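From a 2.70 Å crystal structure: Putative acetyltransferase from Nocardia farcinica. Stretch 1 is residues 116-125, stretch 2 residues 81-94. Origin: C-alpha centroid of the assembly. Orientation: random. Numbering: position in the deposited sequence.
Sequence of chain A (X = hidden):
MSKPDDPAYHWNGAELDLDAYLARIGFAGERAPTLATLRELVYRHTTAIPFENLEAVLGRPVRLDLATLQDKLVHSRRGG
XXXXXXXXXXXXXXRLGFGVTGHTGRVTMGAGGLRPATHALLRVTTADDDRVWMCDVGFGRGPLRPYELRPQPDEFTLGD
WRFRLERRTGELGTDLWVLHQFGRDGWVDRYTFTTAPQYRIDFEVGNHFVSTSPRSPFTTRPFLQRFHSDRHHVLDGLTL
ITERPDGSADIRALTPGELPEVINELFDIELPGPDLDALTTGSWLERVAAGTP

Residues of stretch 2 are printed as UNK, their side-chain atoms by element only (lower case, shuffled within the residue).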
ATOM      1  N   PRO A 116      13.579  -8.433   2.022  1.00 26.07           N
ATOM      2  CA  PRO A 116      12.929  -8.441   3.331  1.00 25.52           C
ATOM      3  C   PRO A 116      11.422  -8.640   3.267  1.00 26.03           C
ATOM      4  O   PRO A 116      10.778  -8.219   2.310  1.00 26.22           O
ATOM      5  CB  PRO A 116      13.271  -7.066   3.885  1.00 25.47           C
ATOM      6  CG  PRO A 116      14.545  -6.740   3.225  1.00 24.84           C
ATOM      7  CD  PRO A 116      14.326  -7.184   1.822  1.00 25.70           C
ATOM      8  N   ALA A 117      10.861  -9.281   4.287  1.00 25.94           N
ATOM      9  CA  ALA A 117       9.414  -9.466   4.346  1.00 25.80           C
ATOM     10  C   ALA A 117       8.916  -8.236   5.106  1.00 25.07           C
ATOM     11  O   ALA A 117       8.767  -8.261   6.333  1.00 26.46           O
ATOM     12  CB  ALA A 117       9.056 -10.744   5.096  1.00 24.76           C
ATOM     13  N   THR A 118       8.675  -7.155   4.369  1.00 22.42           N
ATOM     14  CA  THR A 118       8.240  -5.908   4.974  1.00 20.89           C
ATOM     15  C   THR A 118       7.076  -5.254   4.243  1.00 21.15           C
ATOM     16  O   THR A 118       6.905  -4.033   4.288  1.00 21.13           O
ATOM     17  CB  THR A 118       9.415  -4.924   5.036  1.00 20.77           C
ATOM     18  OG1 THR A 118       9.802  -4.554   3.711  1.00 18.90           O
ATOM     19  CG2 THR A 118      10.609  -5.569   5.726  1.00 19.05           C
ATOM     20  N   HIS A 119       6.271  -6.068   3.566  1.00 20.69           N
ATOM     21  CA  HIS A 119       5.125  -5.539   2.839  1.00 20.41           C
ATOM     22  C   HIS A 119       3.790  -6.002   3.435  1.00 21.68           C
ATOM     23  O   HIS A 119       3.359  -7.138   3.225  1.00 22.20           O
ATOM     24  CB  HIS A 119       5.190  -5.936   1.372  1.00 17.10           C
ATOM     25  CG  HIS A 119       4.039  -5.417   0.583  1.00 17.62           C
ATOM     26  ND1 HIS A 119       3.788  -4.069   0.448  1.00 17.06           N
ATOM     27  CD2 HIS A 119       3.019  -6.058  -0.031  1.00 18.19           C
ATOM     28  CE1 HIS A 119       2.657  -3.903  -0.213  1.00 18.63           C
ATOM     29  NE2 HIS A 119       2.171  -5.094  -0.514  1.00 19.02           N
ATOM     30  N   ALA A 120       3.136  -5.097   4.158  1.00 20.79           N
ATOM     31  CA  ALA A 120       1.874  -5.391   4.816  1.00 20.73           C
ATOM     32  C   ALA A 120       0.765  -5.879   3.892  1.00 20.91           C
ATOM     33  O   ALA A 120       0.469  -5.264   2.865  1.00 22.66           O
ATOM     34  CB  ALA A 120       1.411  -4.165   5.580  1.00 21.73           C
ATOM     35  N   LEU A 121       0.154  -6.995   4.267  1.00 19.96           N
ATOM     36  CA  LEU A 121      -0.943  -7.573   3.500  1.00 20.18           C
ATOM     37  C   LEU A 121      -2.035  -7.946   4.475  1.00 19.91           C
ATOM     38  O   LEU A 121      -1.759  -8.233   5.637  1.00 20.92           O
ATOM     39  CB  LEU A 121      -0.488  -8.823   2.737  1.00 18.27           C
ATOM     40  CG  LEU A 121       0.429  -8.622   1.519  1.00 19.38           C
ATOM     41  CD1 LEU A 121       0.875  -9.984   0.973  1.00 14.52           C
ATOM     42  CD2 LEU A 121      -0.294  -7.805   0.433  1.00 16.54           C
ATOM     43  N   LEU A 122      -3.278  -7.931   4.011  1.00 19.03           N
ATOM     44  CA  LEU A 122      -4.399  -8.274   4.868  1.00 18.63           C
ATOM     45  C   LEU A 122      -5.237  -9.432   4.316  1.00 19.47           C
ATOM     46  O   LEU A 122      -5.700  -9.392   3.174  1.00 17.09           O
ATOM     47  CB  LEU A 122      -5.286  -7.046   5.085  1.00 17.18           C
ATOM     48  CG  LEU A 122      -4.639  -5.818   5.729  1.00 17.74           C
ATOM     49  CD1 LEU A 122      -5.606  -4.637   5.739  1.00 15.06           C
ATOM     50  CD2 LEU A 122      -4.211  -6.162   7.148  1.00 16.28           C
ATOM     51  N   ARG A 123      -5.401 -10.467   5.140  1.00 21.12           N
ATOM     52  CA  ARG A 123      -6.202 -11.655   4.823  1.00 22.95           C
ATOM     53  C   ARG A 123      -7.564 -11.324   5.450  1.00 24.24           C
ATOM     54  O   ARG A 123      -7.686 -11.211   6.678  1.00 24.14           O
ATOM     55  CB  ARG A 123      -5.577 -12.890   5.484  1.00 23.65           C
ATOM     56  CG  ARG A 123      -6.356 -14.194   5.362  1.00 25.83           C
ATOM     57  CD  ARG A 123      -5.856 -15.204   6.396  1.00 27.51           C
ATOM     58  NE  ARG A 123      -6.638 -16.434   6.449  1.00 30.99           N
ATOM     59  CZ  ARG A 123      -6.319 -17.550   5.791  1.00 34.15           C
ATOM     60  NH1 ARG A 123      -5.229 -17.590   5.028  1.00 33.89           N
ATOM     61  NH2 ARG A 123      -7.080 -18.632   5.900  1.00 33.30           N
ATOM     62  N   VAL A 124      -8.583 -11.170   4.607  1.00 24.56           N
ATOM     63  CA  VAL A 124      -9.914 -10.783   5.073  1.00 25.63           C
ATOM     64  C   VAL A 124     -11.047 -11.786   4.818  1.00 26.09           C
ATOM     65  O   VAL A 124     -11.085 -12.457   3.783  1.00 25.48           O
ATOM     66  CB  VAL A 124     -10.304  -9.425   4.430  1.00 25.29           C
ATOM     67  CG1 VAL A 124     -11.562  -8.860   5.065  1.00 23.78           C
ATOM     68  CG2 VAL A 124      -9.148  -8.461   4.555  1.00 25.16           C
ATOM     69  N   THR A 125     -11.982 -11.858   5.766  1.00 27.00           N
ATOM     70  CA  THR A 125     -13.139 -12.754   5.671  1.00 26.75           C
ATOM     71  C   THR A 125     -14.455 -11.987   5.859  1.00 27.48           C
ATOM     72  O   THR A 125     -14.606 -11.230   6.817  1.00 25.53           O
ATOM     73  CB  THR A 125     -13.066 -13.846   6.736  1.00 25.55           C
ATOM     74  OG1 THR A 125     -13.143 -13.248   8.038  1.00 24.18           O
ATOM     75  CG2 THR A 125     -11.763 -14.616   6.605  1.00 24.95           C
ATOM     76  N   UNK A  81       3.113   4.751   3.228  1.00 26.03           N
ATOM     77  CA  UNK A  81       3.425   3.554   2.468  1.00 27.06           C
ATOM     78  C   UNK A  81       2.653   2.351   3.008  1.00 27.24           C
ATOM     79  O   UNK A  81       1.705   2.521   3.771  1.00 26.95           O
ATOM     80  o   UNK A  81       7.882   3.527   7.245  1.00 34.87           O
ATOM     81  c   UNK A  81       4.944   3.297   2.410  1.00 27.26           C
ATOM     82  c   UNK A  81       7.154   3.493   6.073  1.00 32.10           C
ATOM     83  c   UNK A  81       5.275   2.681   4.827  1.00 29.43           C
ATOM     84  c   UNK A  81       7.590   4.213   4.972  1.00 29.85           C
ATOM     85  c   UNK A  81       6.858   4.161   3.799  1.00 29.41           C
ATOM     86  c   UNK A  81       5.993   2.725   6.006  1.00 31.27           C
ATOM     87  c   UNK A  81       5.692   3.393   3.706  1.00 28.17           C
ATOM     88  N   UNK A  82       3.052   1.145   2.616  1.00 27.76           N
ATOM     89  CA  UNK A  82       2.353  -0.069   3.025  1.00 27.98           C
ATOM     90  C   UNK A  82       1.843  -0.155   4.470  1.00 26.60           C
ATOM     91  O   UNK A  82       0.641  -0.268   4.699  1.00 25.98           O
ATOM     92  c   UNK A  82       3.214  -1.293   2.712  1.00 31.45           C
ATOM     93  s   UNK A  82       4.723  -1.464   3.710  1.00 37.65           S
ATOM     94  N   UNK A  83       2.742  -0.106   5.444  1.00 25.54           N
ATOM     95  CA  UNK A  83       2.338  -0.205   6.845  1.00 24.14           C
ATOM     96  C   UNK A  83       1.332   0.864   7.274  1.00 23.04           C
ATOM     97  O   UNK A  83       0.329   0.566   7.914  1.00 22.35           O
ATOM     98  c   UNK A  83       3.572  -0.144   7.748  1.00 25.05           C
ATOM     99  c   UNK A  83       6.227  -3.528   7.387  1.00 26.60           C
ATOM    100  c   UNK A  83       4.982  -3.690   7.964  1.00 26.13           C
ATOM    101  c   UNK A  83       6.630  -2.286   6.921  1.00 25.91           C
ATOM    102  c   UNK A  83       4.507  -1.335   7.620  1.00 24.98           C
ATOM    103  c   UNK A  83       5.769  -1.199   7.041  1.00 25.33           C
ATOM    104  c   UNK A  83       4.129  -2.595   8.077  1.00 25.57           C
ATOM    105  o   UNK A  83       7.066  -4.608   7.285  1.00 26.52           O
ATOM    106  N   UNK A  84       1.609   2.110   6.929  1.00 21.96           N
ATOM    107  CA  UNK A  84       0.718   3.199   7.287  1.00 22.48           C
ATOM    108  C   UNK A  84      -0.660   2.935   6.700  1.00 21.98           C
ATOM    109  O   UNK A  84      -1.676   3.027   7.385  1.00 21.66           O
ATOM    110  c   UNK A  84       2.597   4.940   7.371  1.00 22.80           C
ATOM    111  c   UNK A  84       3.281   6.056   6.601  1.00 24.48           C
ATOM    112  c   UNK A  84       1.274   4.520   6.751  1.00 22.39           C
ATOM    113  o   UNK A  84       3.316   7.200   7.099  1.00 26.22           O
ATOM    114  o   UNK A  84       3.785   5.790   5.493  1.00 25.08           O
ATOM    115  N   UNK A  85      -0.682   2.595   5.419  1.00 22.50           N
ATOM    116  CA  UNK A  85      -1.925   2.318   4.719  1.00 21.71           C
ATOM    117  C   UNK A  85      -2.672   1.106   5.256  1.00 22.43           C
ATOM    118  O   UNK A  85      -3.868   1.181   5.524  1.00 23.95           O
ATOM    119  c   UNK A  85      -1.943   3.370   2.428  1.00 20.86           C
ATOM    120  n   UNK A  85      -0.950   3.858   1.713  1.00 21.04           N
ATOM    121  o   UNK A  85      -3.053   3.881   2.448  1.00 21.46           O
ATOM    122  c   UNK A  85      -1.653   2.128   3.231  1.00 20.49           C
ATOM    123  N   UNK A  86      -1.975  -0.011   5.413  1.00 21.79           N
ATOM    124  CA  UNK A  86      -2.617  -1.222   5.904  1.00 20.91           C
ATOM    125  C   UNK A  86      -3.121  -1.066   7.333  1.00 20.82           C
ATOM    126  O   UNK A  86      -4.195  -1.563   7.680  1.00 20.64           O
ATOM    127  c   UNK A  86      -1.651  -2.403   5.804  1.00 21.95           C
ATOM    128  N   UNK A  87      -2.343  -0.366   8.154  1.00 20.60           N
ATOM    129  CA  UNK A  87      -2.714  -0.160   9.545  1.00 20.25           C
ATOM    130  C   UNK A  87      -4.034   0.563   9.709  1.00 20.35           C
ATOM    131  O   UNK A  87      -4.843   0.247  10.589  1.00 19.47           O
ATOM    132  N   UNK A  88      -4.249   1.544   8.847  1.00 20.63           N
ATOM    133  CA  UNK A  88      -5.474   2.323   8.884  1.00 22.31           C
ATOM    134  C   UNK A  88      -6.618   1.490   8.328  1.00 22.02           C
ATOM    135  O   UNK A  88      -7.706   1.443   8.908  1.00 21.98           O
ATOM    136  c   UNK A  88      -6.576   5.081   9.575  1.00 24.16           C
ATOM    137  c   UNK A  88      -6.431   4.620   8.138  1.00 24.33           C
ATOM    138  c   UNK A  88      -5.306   3.596   8.058  1.00 23.61           C
ATOM    139  c   UNK A  88      -6.125   5.790   7.210  1.00 25.62           C
ATOM    140  N   UNK A  89      -6.362   0.823   7.206  1.00 21.44           N
ATOM    141  CA  UNK A  89      -7.371  -0.012   6.562  1.00 21.09           C
ATOM    142  C   UNK A  89      -7.829  -1.142   7.482  1.00 20.38           C
ATOM    143  O   UNK A  89      -9.007  -1.485   7.515  1.00 19.41           O
ATOM    144  c   UNK A  89      -8.763  -0.250   3.699  1.00 19.79           C
ATOM    145  c   UNK A  89      -6.827  -0.596   5.257  1.00 20.05           C
ATOM    146  c   UNK A  89      -7.892  -1.121   4.342  1.00 19.09           C
ATOM    147  c   UNK A  89      -9.905  -2.090   2.667  1.00 16.38           C
ATOM    148  c   UNK A  89      -8.042  -2.480   4.137  1.00 17.56           C
ATOM    149  c   UNK A  89      -9.770  -0.733   2.861  1.00 19.28           C
ATOM    150  c   UNK A  89      -9.041  -2.962   3.304  1.00 17.27           C
ATOM    151  N   UNK A  90      -6.901  -1.716   8.236  1.00 20.62           N
ATOM    152  CA  UNK A  90      -7.257  -2.800   9.146  1.00 21.25           C
ATOM    153  C   UNK A  90      -8.236  -2.312  10.224  1.00 21.25           C
ATOM    154  O   UNK A  90      -9.225  -2.985  10.531  1.00 20.97           O
ATOM    155  c   UNK A  90      -5.998  -3.373   9.789  1.00 20.66           C
ATOM    156  N   UNK A  91      -7.952  -1.143  10.792  1.00 20.04           N
ATOM    157  CA  UNK A  91      -8.810  -0.558  11.816  1.00 19.96           C
ATOM    158  C   UNK A  91     -10.244  -0.426  11.300  1.00 20.43           C
ATOM    159  O   UNK A  91     -11.189  -0.828  11.975  1.00 21.72           O
ATOM    160  c   UNK A  91      -8.277   0.792  12.222  1.00 17.65           C
ATOM    161  N   UNK A  92     -10.402   0.125  10.101  1.00 19.55           N
ATOM    162  CA  UNK A  92     -11.719   0.290   9.508  1.00 19.62           C
ATOM    163  C   UNK A  92     -12.399  -1.058   9.303  1.00 20.70           C
ATOM    164  O   UNK A  92     -13.554  -1.247   9.678  1.00 20.37           O
ATOM    165  c   UNK A  92     -11.605   1.012   8.189  1.00 19.25           C
ATOM    166  N   UNK A  93     -11.672  -1.992   8.700  1.00 22.46           N
ATOM    167  CA  UNK A  93     -12.194  -3.331   8.443  1.00 23.11           C
ATOM    168  C   UNK A  93     -12.757  -3.924   9.718  1.00 23.84           C
ATOM    169  O   UNK A  93     -13.897  -4.372   9.751  1.00 25.29           O
ATOM    170  c   UNK A  93     -11.740  -4.021   5.533  1.00 20.92           C
ATOM    171  c   UNK A  93      -9.489  -4.895   6.134  1.00 21.60           C
ATOM    172  c   UNK A  93     -10.590  -3.925   6.508  1.00 21.31           C
ATOM    173  c   UNK A  93     -11.091  -4.244   7.908  1.00 21.72           C
ATOM    174  N   UNK A  94     -11.948  -3.923  10.768  1.00 24.66           N
ATOM    175  CA  UNK A  94     -12.363  -4.461  12.054  1.00 25.58           C
ATOM    176  C   UNK A  94     -13.658  -3.779  12.492  1.00 26.12           C
ATOM    177  O   UNK A  94     -14.675  -4.429  12.759  1.00 25.14           O
ATOM    178  o   UNK A  94     -10.037  -3.733  15.808  1.00 27.67           O
ATOM    179  c   UNK A  94     -10.264  -4.838  15.274  1.00 28.20           C
ATOM    180  c   UNK A  94     -11.269  -4.216  13.087  1.00 25.09           C
ATOM    181  o   UNK A  94      -9.534  -5.842  15.441  1.00 31.70           O
ATOM    182  c   UNK A  94     -11.462  -4.965  14.370  1.00 24.36           C
TER

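Position 81 carries one carbon leading to a six-carbon ring that bears an oxygen, the pattern of tyrosine. Y81 occupies the N-cap position and its side chain does not reach stretch 1. Position 82 has one carbon and one sulfur, the sulfur 3.4 Å from T118 O and the CB 3.6 Å from H119 ND1: C82. At position 83 a carbon again leads to a six-carbon ring with an oxygen, whose oxygen comes within 2.9 Å of T118 CA; this is Y83. Its CA-to-CB bond points sideways, but with chi1 in m the end of the side chain comes nearer the strand, where CD1 is 4.0 Å from A120 CB.

Position 84 holds three carbons, the third carrying two oxygens, and is E84; it accepts a hydrogen bond at OE1 from Y81 N (2.6 Å), although the position of OE1 is less certain. Position 85 shows two carbons, the second bound to one oxygen and one nitrogen, and is N85, which makes no contact with the strand. A single carbon at position 86, 3.5 Å from A120 CB, identifies A86. Position 87 lacks side-chain atoms altogether and is G87.

Four carbons forked at the second define position 88 as L88, out of reach of stretch 1. Position 89 has one carbon and a six-carbon ring without oxygen, a ring carbon at its edge 3.6 Å from L122 CD1: F89. The lone carbon at position 90, 4.2 Å from L122 CD2, marks A90. Positions 91 and 92 also have one carbon each but lie beyond reach; they are A91 and A92. At position 93, four carbons forked at the second touch both L122 and V124, giving L93, whose CD1 is 3.9 Å from L122 CD1 and also 3.9 Å from V124 CG2. Position 94, with three carbons and two oxygens on the third, is E94, and it stays clear of the strand.

The helix and strand run in nearly the same direction, 22° apart, with their axes approaching to 7.5 Å. Alternation along the strand directs A120, L122 and V124 toward the helix, while successive helical turns present C82, A86, F89 and L93. The backbones come closest at A120 and Y83 (CA to CA 5.6 Å), and beside this A120 CB meets A86 CB at 3.5 Å; farther along, where the CA atoms of V124 and L93 are 8.5 Å apart, larger aliphatic groups span the gap. No clear hydrogen bond joins the stretches; across the 472 Å² interface, apolar packing dominates from A120 to V124, while C82 and Y83 also pack on the backbone of T118.

Stretch 2 81-94: YCYENAGLFAAALE
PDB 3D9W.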